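Methanogen homoaconitase large subunit (Methanocaldococcus jannaschii, PDB 4KP2) supplies the iron-sulfur-cluster-binding large subunit of a hydro-lyase that converts (R)-homocitrate to cis-homoaconitate and hydrates this to homoisocitrate. Local coordinates at residues Asn131-Gly136 / Gly166-Lys171; Glu215-Met220 / Gly240-Asp245; Ile176-Val181 / Leu194-Glu199; Glu293-Pro298 / Ser308-Thr313. All coordinates share one frame; numbering follows the deposited sequence.

Overall arrangement
Along the chain the contacts come in the order 1, 3, 2, 4, each closing before the next opens. Contacts 2 and 3 are nearest neighbours, their centres about 13 Å apart, touching where Ile180 meets Val216 and Val217. Contact 1 shares strand 167-180 with contact 3, though their centres lie about 25 Å apart; contacts 1, 2 and 3 all reach one mixed sheet. Contact 4 touches contact 3 through Leu194 and Arg195 against Gln294 and Ala296, their centres about 19 Å apart; contacts 1 and 4 have centres about 38 Å apart, across the chain's centre. All four lie away from the predicted cluster cysteines, consistent with a role in the framework rather than at the cluster.

Contact 1: Asn131-Gly136 / Gly166-Lys171; sequences NMFVAG and GETWIK
The Phe133 ring fits between Thr168 and Ile170, two residues that start out toward strand 133-136, while Glu167 and Trp169 start out away from it. At the base of the side chain, CB and CG meet nothing of segment 166-171; with CG anti to the backbone N (chi1 -179°), they serve to carry the ring out from its strand. The inner ring carbons CD1 and CD2 are likewise short of this partner. Phe133 CE1 lies 3.5 Å from Ile170 CD1, a methyl that comes in at the ring edge, near the ring plane. On the other branch Phe133 CE2 is 3.6 Å from Thr168 CG2, which approaches obliquely. Phe133 CZ closes the ring between the two, 3.6 Å from Thr168 CG2 and 4.0 Å from Ile170 CD1. The isoleucine arrives from the opposite direction, its extended chi2 of 173° pushing CD1 forward, whereas the threonine crosses the phenylalanine at about a right angle. Val45 and Val47 also touch Phe133, Ile162 of helix 156-165 backs Thr168, and Phe150 of strand 150-153 touches Ile170. With only alanine's methyl group at this position, Thr168 CG2 and Ile170 CD1 would probably lose their aromatic partner and a gap would be likely to open between the strands. No hydrogen bond crosses, as expected for strands of different sheets: 133-136 is inner to a parallel five-stranded sheet of order 3-2-1-4-5, as in the alpha-beta-alpha sandwiches of the aconitase family, and the contact joins that sheet to the mixed one containing strand 167-180.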
loop_
_atom_site.group_PDB
_atom_site.type_symbol
_atom_site.label_atom_id
_atom_site.label_comp_id
_atom_site.label_asym_id
_atom_site.label_seq_id
_atom_site.Cartn_x
_atom_site.Cartn_y
_atom_site.Cartn_z
ATOM N N ASN A 131 18.687 23.806 -18.015
ATOM C CA ASN A 131 19.901 24.549 -17.662
ATOM C C ASN A 131 20.181 24.654 -16.160
ATOM O O ASN A 131 21.158 25.281 -15.749
ATOM C CB ASN A 131 19.906 25.942 -18.304
ATOM C CG ASN A 131 19.688 25.895 -19.801
ATOM O OD1 ASN A 131 19.991 24.897 -20.454
ATOM N ND2 ASN A 131 19.156 26.978 -20.355
ATOM N N MET A 132 19.333 24.033 -15.347
ATOM C CA MET A 132 19.499 24.069 -13.898
ATOM C C MET A 132 20.668 23.214 -13.424
ATOM O O MET A 132 21.219 22.412 -14.178
ATOM C CB MET A 132 18.228 23.588 -13.195
ATOM C CG MET A 132 17.204 24.668 -12.904
ATOM S SD MET A 132 15.896 24.047 -11.827
ATOM C CE MET A 132 14.893 25.512 -11.610
ATOM N N PHE A 133 21.043 23.405 -12.164
ATOM C CA PHE A 133 21.947 22.493 -11.482
ATOM C C PHE A 133 21.173 21.850 -10.340
ATOM O O PHE A 133 20.960 22.469 -9.297
ATOM C CB PHE A 133 23.170 23.234 -10.943
ATOM C CG PHE A 133 24.153 22.344 -10.237
ATOM C CD1 PHE A 133 25.146 21.688 -10.943
ATOM C CD2 PHE A 133 24.084 22.162 -8.867
ATOM C CE1 PHE A 133 26.052 20.869 -10.297
ATOM C CE2 PHE A 133 24.987 21.342 -8.216
ATOM C CZ PHE A 133 25.972 20.695 -8.932
ATOM N N VAL A 134 20.743 20.611 -10.544
ATOM C CA VAL A 134 19.888 19.934 -9.576
ATOM C C VAL A 134 20.662 18.968 -8.684
ATOM O O VAL A 134 21.219 17.976 -9.153
ATOM C CB VAL A 134 18.739 19.180 -10.271
ATOM C CG1 VAL A 134 17.878 18.459 -9.245
ATOM C CG2 VAL A 134 17.902 20.141 -11.098
ATOM N N ALA A 135 20.689 19.269 -7.390
ATOM C CA ALA A 135 21.359 18.417 -6.419
ATOM C C ALA A 135 20.330 17.631 -5.620
ATOM O O ALA A 135 19.317 18.180 -5.188
ATOM C CB ALA A 135 22.221 19.254 -5.496
ATOM N N GLY A 136 20.591 16.345 -5.421
ATOM C CA GLY A 136 19.646 15.495 -4.725
ATOM C C GLY A 136 20.286 14.456 -3.826
ATOM O O GLY A 136 21.359 13.932 -4.123
ATOM N N GLY A 166 24.299 26.696 -0.422
ATOM C CA GLY A 166 23.644 26.804 -1.713
ATOM C C GLY A 166 24.623 26.613 -2.853
ATOM O O GLY A 166 24.306 26.857 -4.017
ATOM N N GLU A 167 25.827 26.173 -2.505
ATOM C CA GLU A 167 26.886 25.954 -3.478
ATOM C C GLU A 167 27.552 24.612 -3.217
ATOM O O GLU A 167 27.480 24.081 -2.111
ATOM C CB GLU A 167 27.928 27.070 -3.391
ATOM C CG GLU A 167 27.387 28.458 -3.701
ATOM C CD GLU A 167 28.346 29.560 -3.296
ATOM O OE1 GLU A 167 29.243 29.292 -2.467
ATOM O OE2 GLU A 167 28.203 30.692 -3.803
ATOM N N THR A 168 28.199 24.066 -4.240
ATOM C CA THR A 168 28.937 22.820 -4.093
ATOM C C THR A 168 30.175 22.830 -4.980
ATOM O O THR A 168 30.320 23.689 -5.851
ATOM C CB THR A 168 28.070 21.603 -4.446
ATOM O OG1 THR A 168 28.796 20.400 -4.164
ATOM C CG2 THR A 168 27.695 21.630 -5.918
ATOM N N TRP A 169 31.067 21.873 -4.754
ATOM C CA TRP A 169 32.305 21.794 -5.517
ATOM C C TRP A 169 32.386 20.480 -6.279
ATOM O O TRP A 169 32.527 19.412 -5.682
ATOM C CB TRP A 169 33.513 21.939 -4.591
ATOM C CG TRP A 169 33.525 23.227 -3.833
ATOM C CD1 TRP A 169 32.817 23.519 -2.706
ATOM C CD2 TRP A 169 34.285 24.402 -4.145
ATOM N NE1 TRP A 169 33.086 24.803 -2.297
ATOM C CE2 TRP A 169 33.985 25.366 -3.163
ATOM C CE3 TRP A 169 35.190 24.731 -5.160
ATOM C CZ2 TRP A 169 34.556 26.636 -3.165
ATOM C CZ3 TRP A 169 35.756 25.993 -5.159
ATOM C CH2 TRP A 169 35.437 26.930 -4.169
ATOM N N ILE A 170 32.292 20.565 -7.602
ATOM C CA ILE A 170 32.366 19.381 -8.446
ATOM C C ILE A 170 33.406 19.552 -9.543
ATOM O O ILE A 170 33.845 20.665 -9.835
ATOM C CB ILE A 170 31.016 19.079 -9.115
ATOM C CG1 ILE A 170 30.639 20.211 -10.071
ATOM C CG2 ILE A 170 29.932 18.862 -8.069
ATOM C CD1 ILE A 170 29.412 19.927 -10.896
ATOM N N LYS A 171 33.796 18.437 -10.147
ATOM C CA LYS A 171 34.714 18.459 -11.273
ATOM C C LYS A 171 33.929 18.214 -12.554
ATOM O O LYS A 171 33.177 17.244 -12.646
ATOM C CB LYS A 171 35.790 17.388 -11.105
ATOM C CG LYS A 171 36.842 17.389 -12.199
ATOM C CD LYS A 171 37.859 16.267 -12.019
ATOM C CE LYS A 171 38.772 16.498 -10.816
ATOM N NZ LYS A 171 38.195 16.018 -9.525
#

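Contact 2: Glu215-Met220 / Gly240-Asp245; sequences EVVKNM and GVIEAD
A small apolar contact flanked by a long ion pair joins Val217 and Lys218, on the short helix 215-219, to Ile242 on strand 239-242 and Asp245 in the loop that follows. The backbones stay well apart, with Val217 CA 8.1 Å from Ile242 CA, so side chains do all the bridging and no hydrogen bond crosses. In the buried half, Val217 and Ile242 reach toward each other tip to tip. Val217 CG1 sits 3.7 Å from Ile242 CG2 and 3.8 Å from Ile242 CD1, resting against both methyls of the isoleucine. The polar half is looser. Lys218 bends at chi2 (68°) and runs past the aspartate in the opposite direction, which puts Lys218 NZ 3.3 Å from Asp245 CB but 3.8 Å from Asp245 OD2, a long salt bridge. The stronger partner of this carboxylate is Arg225, which forms a salt bridge with OD1. The same guanidinium also hydrogen-bonds the carbonyl of Val217 and, weakly, that of Lys218, so one arginine ties the Val217 and Lys218 carbonyls to Asp245. Such gathered positive charge would probably favour the ionised form of the aspartate. Asp245 has a further task: it stands at the N-cap of helix 246-254, where its side chain caps a backbone N and OD1 hydrogen-bonds Thr248. Strands 208-213 and 239-242 pair in parallel and are connected through helices 215-219 and 222-230; the contact thus belongs to a beta-alpha-beta crossover, with the N-capped helix 246-254 following its second strand.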
loop_
_atom_site.group_PDB
_atom_site.type_symbol
_atom_site.label_atom_id
_atom_site.label_comp_id
_atom_site.label_asym_id
_atom_site.label_seq_id
_atom_site.Cartn_x
_atom_site.Cartn_y
_atom_site.Cartn_z
ATOM N N GLU A 215 17.936 10.460 -33.636
ATOM C CA GLU A 215 16.554 10.593 -34.086
ATOM C C GLU A 215 15.557 9.957 -33.120
ATOM O O GLU A 215 14.424 10.422 -32.992
ATOM C CB GLU A 215 16.397 9.992 -35.486
ATOM C CG GLU A 215 16.854 8.546 -35.597
ATOM C CD GLU A 215 16.950 8.075 -37.035
ATOM O OE1 GLU A 215 17.158 6.864 -37.253
ATOM O OE2 GLU A 215 16.821 8.918 -37.947
ATOM N N VAL A 216 15.981 8.896 -32.440
ATOM C CA VAL A 216 15.117 8.201 -31.493
ATOM C C VAL A 216 14.875 9.046 -30.247
ATOM O O VAL A 216 13.735 9.226 -29.818
ATOM C CB VAL A 216 15.704 6.839 -31.083
ATOM C CG1 VAL A 216 14.806 6.159 -30.062
ATOM C CG2 VAL A 216 15.891 5.955 -32.304
ATOM N N VAL A 217 15.957 9.564 -29.674
ATOM C CA VAL A 217 15.869 10.414 -28.493
ATOM C C VAL A 217 15.123 11.705 -28.819
ATOM O O VAL A 217 14.347 12.213 -28.007
ATOM C CB VAL A 217 17.268 10.751 -27.937
ATOM C CG1 VAL A 217 17.159 11.635 -26.705
ATOM C CG2 VAL A 217 18.026 9.475 -27.610
ATOM N N LYS A 218 15.354 12.222 -30.021
ATOM C CA LYS A 218 14.705 13.445 -30.477
ATOM C C LYS A 218 13.198 13.251 -30.627
ATOM O O LYS A 218 12.420 14.187 -30.446
ATOM C CB LYS A 218 15.310 13.898 -31.808
ATOM C CG LYS A 218 14.813 15.247 -32.305
ATOM C CD LYS A 218 15.298 16.379 -31.416
ATOM C CE LYS A 218 14.883 17.729 -31.977
ATOM N NZ LYS A 218 15.422 18.861 -31.175
ATOM N N ASN A 219 12.792 12.029 -30.958
ATOM C CA ASN A 219 11.379 11.716 -31.147
ATOM C C ASN A 219 10.709 11.208 -29.875
ATOM O O ASN A 219 9.486 11.065 -29.822
ATOM C CB ASN A 219 11.199 10.704 -32.278
ATOM C CG ASN A 219 11.522 11.289 -33.637
ATOM O OD1 ASN A 219 11.239 12.458 -33.906
ATOM N ND2 ASN A 219 12.122 10.479 -34.502
ATOM N N MET A 220 11.516 10.935 -28.854
ATOM C CA MET A 220 10.998 10.475 -27.572
ATOM C C MET A 220 10.183 11.551 -26.869
ATOM O O MET A 220 10.494 12.738 -26.960
ATOM C CB MET A 220 12.144 10.060 -26.649
ATOM C CG MET A 220 12.585 8.620 -26.779
ATOM S SD MET A 220 13.696 8.184 -25.427
ATOM C CE MET A 220 14.099 6.497 -25.849
ATOM N N GLY A 240 23.182 11.619 -16.481
ATOM C CA GLY A 240 22.732 11.435 -17.847
ATOM C C GLY A 240 21.919 12.637 -18.279
ATOM O O GLY A 240 20.937 12.988 -17.628
ATOM N N VAL A 241 22.326 13.274 -19.372
ATOM C CA VAL A 241 21.674 14.503 -19.813
ATOM C C VAL A 241 21.186 14.423 -21.261
ATOM O O VAL A 241 21.849 13.848 -22.127
ATOM C CB VAL A 241 22.598 15.732 -19.612
ATOM C CG1 VAL A 241 23.815 15.656 -20.523
ATOM C CG2 VAL A 241 21.831 17.029 -19.830
ATOM N N ILE A 242 20.009 14.991 -21.508
ATOM C CA ILE A 242 19.432 15.038 -22.846
ATOM C C ILE A 242 19.119 16.479 -23.239
ATOM O O ILE A 242 18.541 17.233 -22.455
ATOM C CB ILE A 242 18.149 14.186 -22.937
ATOM C CG1 ILE A 242 18.490 12.703 -22.788
ATOM C CG2 ILE A 242 17.429 14.425 -24.254
ATOM C CD1 ILE A 242 17.302 11.786 -22.929
ATOM N N GLU A 243 19.510 16.853 -24.455
ATOM C CA GLU A 243 19.293 18.201 -24.964
ATOM C C GLU A 243 17.812 18.568 -24.981
ATOM O O GLU A 243 16.971 17.782 -25.418
ATOM C CB GLU A 243 19.888 18.330 -26.367
ATOM C CG GLU A 243 19.824 19.729 -26.956
ATOM C CD GLU A 243 20.496 19.815 -28.312
ATOM O OE1 GLU A 243 21.738 19.694 -28.369
ATOM O OE2 GLU A 243 19.780 19.994 -29.319
ATOM N N ALA A 244 17.504 19.768 -24.497
ATOM C CA ALA A 244 16.125 20.230 -24.402
ATOM C C ALA A 244 15.593 20.701 -25.752
ATOM O O ALA A 244 16.293 21.375 -26.506
ATOM C CB ALA A 244 16.011 21.342 -23.373
ATOM N N ASP A 245 14.349 20.342 -26.047
ATOM C CA ASP A 245 13.717 20.741 -27.297
ATOM C C ASP A 245 12.253 21.097 -27.071
ATOM O O ASP A 245 11.818 21.269 -25.933
ATOM C CB ASP A 245 13.833 19.625 -28.336
ATOM C CG ASP A 245 13.072 18.377 -27.938
ATOM O OD1 ASP A 245 12.870 18.162 -26.725
ATOM O OD2 ASP A 245 12.676 17.610 -28.841
#

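Contact 3: Ile176-Val181 / Leu194-Glu199; sequences IRVDIV and LRVCKE
Val196 presents its two methyls to two residues of strand 167-180, Val178 and Ile180, on one strand face. The valines meet tip to tip: in each, CG1 is anti to the backbone N (chi1 -178° in Val178 and 179° in Val196), and these matched rotamers bring Val178 CG1 to 4.1 Å from Val196 CG1. The second methyl, Val196 CG2, lies 4.3 Å from Ile180 CD1; chi2 of 180° extends the Ile180 chain, so that its terminal methyl is what reaches the helix. These are relaxed van der Waals separations, with no sign of strain, and no polar bond crosses. The alternate strand residues, Arg177 and Asp179, turn the other way and pair with each other. Arg177 grips Asp179 side-on, with NE 2.9 Å from OD1 and NH2 2.8 Å from OD2; the oxygens lie close to the guanidinium plane, but the nitrogens approach from above the carboxylate plane. Glu211, on strand 208-213, takes the arginine's NH1 in a second salt bridge. Apolar and charged residues thus alternate, and the contact is the strand-to-helix packing of the beta-alpha-beta unit formed by strand 167-180, helix 189-200 and strand 208-213.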
loop_
_atom_site.group_PDB
_atom_site.type_symbol
_atom_site.label_atom_id
_atom_site.label_comp_id
_atom_site.label_asym_id
_atom_site.label_seq_id
_atom_site.Cartn_x
_atom_site.Cartn_y
_atom_site.Cartn_z
ATOM N N ILE A 176 30.531 10.775 -22.452
ATOM C CA ILE A 176 30.342 9.686 -23.398
ATOM C C ILE A 176 29.040 9.916 -24.166
ATOM O O ILE A 176 27.942 9.774 -23.621
ATOM C CB ILE A 176 30.353 8.309 -22.693
ATOM C CG1 ILE A 176 29.710 7.232 -23.573
ATOM C CG2 ILE A 176 29.657 8.391 -21.348
ATOM C CD1 ILE A 176 30.529 6.853 -24.783
ATOM N N ARG A 177 29.179 10.303 -25.429
ATOM C CA ARG A 177 28.031 10.598 -26.274
ATOM C C ARG A 177 27.351 9.315 -26.732
ATOM O O ARG A 177 28.004 8.405 -27.240
ATOM C CB ARG A 177 28.471 11.417 -27.485
ATOM C CG ARG A 177 27.428 11.521 -28.581
ATOM C CD ARG A 177 26.339 12.517 -28.240
ATOM N NE ARG A 177 25.375 12.634 -29.330
ATOM C CZ ARG A 177 24.465 13.597 -29.429
ATOM N NH1 ARG A 177 24.391 14.541 -28.502
ATOM N NH2 ARG A 177 23.631 13.619 -30.460
ATOM N N VAL A 178 26.038 9.249 -26.546
ATOM C CA VAL A 178 25.268 8.083 -26.959
ATOM C C VAL A 178 24.194 8.472 -27.971
ATOM O O VAL A 178 23.124 8.957 -27.602
ATOM C CB VAL A 178 24.610 7.382 -25.755
ATOM C CG1 VAL A 178 23.848 6.147 -26.211
ATOM C CG2 VAL A 178 25.662 7.007 -24.724
ATOM N N ASP A 179 24.494 8.266 -29.249
ATOM C CA ASP A 179 23.528 8.521 -30.309
ATOM C C ASP A 179 22.649 7.300 -30.535
ATOM O O ASP A 179 23.147 6.198 -30.766
ATOM C CB ASP A 179 24.235 8.902 -31.614
ATOM C CG ASP A 179 24.774 10.318 -31.594
ATOM O OD1 ASP A 179 25.952 10.501 -31.222
ATOM O OD2 ASP A 179 24.021 11.247 -31.955
ATOM N N ILE A 180 21.339 7.498 -30.464
ATOM C CA ILE A 180 20.393 6.414 -30.687
ATOM C C ILE A 180 19.583 6.669 -31.953
ATOM O O ILE A 180 18.748 7.572 -31.997
ATOM C CB ILE A 180 19.442 6.245 -29.492
ATOM C CG1 ILE A 180 20.240 6.138 -28.191
ATOM C CG2 ILE A 180 18.564 5.020 -29.682
ATOM C CD1 ILE A 180 19.381 5.973 -26.962
ATOM N N VAL A 181 19.841 5.871 -32.983
ATOM C CA VAL A 181 19.176 6.046 -34.269
ATOM C C VAL A 181 18.479 4.767 -34.719
ATOM O O VAL A 181 18.749 3.687 -34.196
ATOM C CB VAL A 181 20.168 6.484 -35.362
ATOM C CG1 VAL A 181 20.743 7.856 -35.037
ATOM C CG2 VAL A 181 21.273 5.454 -35.513
ATOM N N LEU A 194 18.198 -0.251 -21.577
ATOM C CA LEU A 194 18.804 -1.516 -21.184
ATOM C C LEU A 194 19.825 -1.958 -22.224
ATOM O O LEU A 194 20.807 -2.619 -21.899
ATOM C CB LEU A 194 17.741 -2.600 -20.994
ATOM C CG LEU A 194 17.000 -2.615 -19.658
ATOM C CD1 LEU A 194 15.954 -3.718 -19.643
ATOM C CD2 LEU A 194 17.980 -2.789 -18.509
ATOM N N ARG A 195 19.588 -1.588 -23.477
ATOM C CA ARG A 195 20.519 -1.914 -24.550
ATOM C C ARG A 195 21.772 -1.055 -24.425
ATOM O O ARG A 195 22.870 -1.474 -24.795
ATOM C CB ARG A 195 19.867 -1.693 -25.913
ATOM C CG ARG A 195 20.692 -2.206 -27.080
ATOM C CD ARG A 195 20.834 -3.717 -27.017
ATOM N NE ARG A 195 21.667 -4.236 -28.097
ATOM C CZ ARG A 195 22.985 -4.379 -28.016
ATOM N NH1 ARG A 195 23.623 -4.040 -26.904
ATOM N NH2 ARG A 195 23.665 -4.861 -29.047
ATOM N N VAL A 196 21.596 0.151 -23.895
ATOM C CA VAL A 196 22.700 1.084 -23.710
ATOM C C VAL A 196 23.644 0.595 -22.614
ATOM O O VAL A 196 24.862 0.761 -22.709
ATOM C CB VAL A 196 22.183 2.494 -23.361
ATOM C CG1 VAL A 196 23.340 3.455 -23.142
ATOM C CG2 VAL A 196 21.270 3.008 -24.462
ATOM N N CYS A 197 23.076 -0.027 -21.584
ATOM C CA CYS A 197 23.853 -0.463 -20.429
ATOM C C CYS A 197 24.792 -1.633 -20.732
ATOM O O CYS A 197 25.652 -1.965 -19.918
ATOM C CB CYS A 197 22.926 -0.818 -19.261
ATOM S SG CYS A 197 21.927 0.554 -18.628
ATOM N N LYS A 198 24.628 -2.256 -21.896
ATOM C CA LYS A 198 25.466 -3.394 -22.268
ATOM C C LYS A 198 26.671 -2.957 -23.080
ATOM O O LYS A 198 27.798 -3.371 -22.808
ATOM C CB LYS A 198 24.671 -4.422 -23.069
ATOM C CG LYS A 198 23.376 -4.832 -22.426
ATOM C CD LYS A 198 23.556 -5.157 -20.954
ATOM C CE LYS A 198 22.699 -4.232 -20.102
ATOM N NZ LYS A 198 21.845 -4.952 -19.119
ATOM N N GLU A 199 26.418 -2.127 -24.086
ATOM C CA GLU A 199 27.478 -1.608 -24.937
ATOM C C GLU A 199 28.466 -0.811 -24.099
ATOM O O GLU A 199 29.660 -0.773 -24.393
ATOM C CB GLU A 199 26.893 -0.723 -26.039
ATOM C CG GLU A 199 27.391 -1.054 -27.436
ATOM C CD GLU A 199 26.780 -2.328 -27.989
ATOM O OE1 GLU A 199 25.754 -2.782 -27.439
ATOM O OE2 GLU A 199 27.324 -2.874 -28.972
#

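Contact 4: Glu293-Pro298 / Ser308-Thr313; sequences EQVAVP and SDVEGT
Where Val295 and Val297 meet Val310, no ring, amide or carboxylate enters; the one flat group with a defined approach at this contact is the backbone carbonyl of Val310. Its oxygen receives the hydroxyl of Thr313 at 2.7 Å from Thr313 OG1 to Val310 O, with the donor tilted 30° out of the carbonyl plane and a C=O...donor angle of 130°. Thr313 N adds a weak bond to the same oxygen, closing the type II turn from Val310 to Thr313, with Gly312 at its third position with positive phi. Across the contact, the two methyls of Val310 are shared out. CG1, anti to the carbonyl carbon (chi1 -64°), places itself 3.7 Å from Val297 CG1. The other methyl, Val310 CG2, lies over the stem of Val295, 4.0 Å from Val295 CB and 4.2 Å from Val295 CG1. Both pairs run at an oblique angle to each other. The weakly bonded strand 294-296 pairs antiparallel with strand 304-306, and a short, weakly bonded helix, 307-310, then brings Val310 back against it; Lys305 touches both Val297 and Val310. Tyr420 of strand 418-421 also packs on Val297 and Thr313. The direct contact between the segments is purely apolar, so it should depend on shape and burial rather than on direction, while the hydrogen bonds to the Val310 carbonyl probably help to fix the turn.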
loop_
_atom_site.group_PDB
_atom_site.type_symbol
_atom_site.label_atom_id
_atom_site.label_comp_id
_atom_site.label_asym_id
_atom_site.label_seq_id
_atom_site.Cartn_x
_atom_site.Cartn_y
_atom_site.Cartn_z
ATOM N N GLU A 293 13.171 -7.209 -27.616
ATOM C CA GLU A 293 12.915 -6.588 -26.324
ATOM C C GLU A 293 13.934 -7.064 -25.293
ATOM O O GLU A 293 14.501 -8.148 -25.424
ATOM C CB GLU A 293 11.484 -6.869 -25.865
ATOM C CG GLU A 293 10.450 -5.964 -26.518
ATOM C CD GLU A 293 9.119 -6.653 -26.725
ATOM O OE1 GLU A 293 9.044 -7.540 -27.599
ATOM O OE2 GLU A 293 8.150 -6.307 -26.016
ATOM N N GLN A 294 14.164 -6.251 -24.267
ATOM C CA GLN A 294 15.278 -6.483 -23.354
ATOM C C GLN A 294 14.854 -6.794 -21.917
ATOM O O GLN A 294 14.056 -6.070 -21.322
ATOM C CB GLN A 294 16.221 -5.277 -23.372
ATOM C CG GLN A 294 16.676 -4.863 -24.766
ATOM C CD GLN A 294 17.510 -5.926 -25.456
ATOM O OE1 GLN A 294 18.674 -6.142 -25.112
ATOM N NE2 GLN A 294 16.919 -6.594 -26.439
ATOM N N VAL A 295 15.398 -7.880 -21.373
ATOM C CA VAL A 295 15.189 -8.254 -19.977
ATOM C C VAL A 295 16.519 -8.517 -19.264
ATOM O O VAL A 295 17.256 -9.433 -19.631
ATOM C CB VAL A 295 14.310 -9.511 -19.856
ATOM C CG1 VAL A 295 14.255 -9.986 -18.410
ATOM C CG2 VAL A 295 12.913 -9.237 -20.391
ATOM N N ALA A 296 16.816 -7.717 -18.243
ATOM C CA ALA A 296 18.070 -7.850 -17.504
ATOM C C ALA A 296 18.020 -8.982 -16.479
ATOM O O ALA A 296 17.078 -9.079 -15.695
ATOM C CB ALA A 296 18.430 -6.537 -16.827
ATOM N N VAL A 297 19.049 -9.825 -16.488
ATOM C CA VAL A 297 19.113 -10.978 -15.596
ATOM C C VAL A 297 19.996 -10.691 -14.377
ATOM O O VAL A 297 20.855 -9.808 -14.428
ATOM C CB VAL A 297 19.631 -12.229 -16.344
ATOM C CG1 VAL A 297 18.810 -12.469 -17.602
ATOM C CG2 VAL A 297 21.107 -12.085 -16.683
ATOM N N PRO A 298 19.772 -11.426 -13.271
ATOM C CA PRO A 298 20.579 -11.289 -12.051
ATOM C C PRO A 298 22.076 -11.446 -12.315
ATOM O O PRO A 298 22.455 -12.204 -13.208
ATOM C CB PRO A 298 20.084 -12.449 -11.185
ATOM C CG PRO A 298 18.682 -12.640 -11.599
ATOM C CD PRO A 298 18.638 -12.346 -13.071
ATOM N N SER A 308 14.153 -13.622 -26.248
ATOM C CA SER A 308 14.130 -14.999 -26.722
ATOM C C SER A 308 15.053 -15.904 -25.907
ATOM O O SER A 308 14.917 -17.127 -25.937
ATOM C CB SER A 308 14.522 -15.058 -28.199
ATOM O OG SER A 308 15.816 -14.518 -28.405
ATOM N N ASP A 309 15.987 -15.302 -25.177
ATOM C CA ASP A 309 16.973 -16.075 -24.427
ATOM C C ASP A 309 16.581 -16.323 -22.972
ATOM O O ASP A 309 17.224 -17.116 -22.283
ATOM C CB ASP A 309 18.344 -15.401 -24.492
ATOM C CG ASP A 309 19.034 -15.614 -25.823
ATOM O OD1 ASP A 309 18.351 -16.009 -26.792
ATOM O OD2 ASP A 309 20.260 -15.383 -25.898
ATOM N N VAL A 310 15.537 -15.646 -22.505
ATOM C CA VAL A 310 15.080 -15.819 -21.129
ATOM C C VAL A 310 13.595 -16.158 -21.060
ATOM O O VAL A 310 13.010 -16.196 -19.978
ATOM C CB VAL A 310 15.348 -14.563 -20.276
ATOM C CG1 VAL A 310 16.843 -14.306 -20.165
ATOM C CG2 VAL A 310 14.631 -13.358 -20.863
ATOM N N GLU A 311 12.992 -16.407 -22.217
ATOM C CA GLU A 311 11.574 -16.739 -22.268
ATOM C C GLU A 311 11.303 -18.122 -21.686
ATOM O O GLU A 311 11.826 -19.127 -22.172
ATOM C CB GLU A 311 11.050 -16.655 -23.701
ATOM C CG GLU A 311 9.555 -16.881 -23.815
ATOM C CD GLU A 311 9.028 -16.586 -25.202
ATOM O OE1 GLU A 311 9.837 -16.216 -26.077
ATOM O OE2 GLU A 311 7.804 -16.721 -25.414
ATOM N N GLY A 312 10.484 -18.164 -20.641
ATOM C CA GLY A 312 10.154 -19.412 -19.977
ATOM C C GLY A 312 10.579 -19.399 -18.522
ATOM O O GLY A 312 10.282 -20.327 -17.768
ATOM N N THR A 313 11.279 -18.340 -18.130
ATOM C CA THR A 313 11.765 -18.198 -16.764
ATOM C C THR A 313 10.612 -17.993 -15.788
ATOM O O THR A 313 9.833 -17.049 -15.922
ATOM C CB THR A 313 12.747 -17.019 -16.636
ATOM O OG1 THR A 313 13.826 -17.190 -17.563
ATOM C CG2 THR A 313 13.305 -16.940 -15.224
#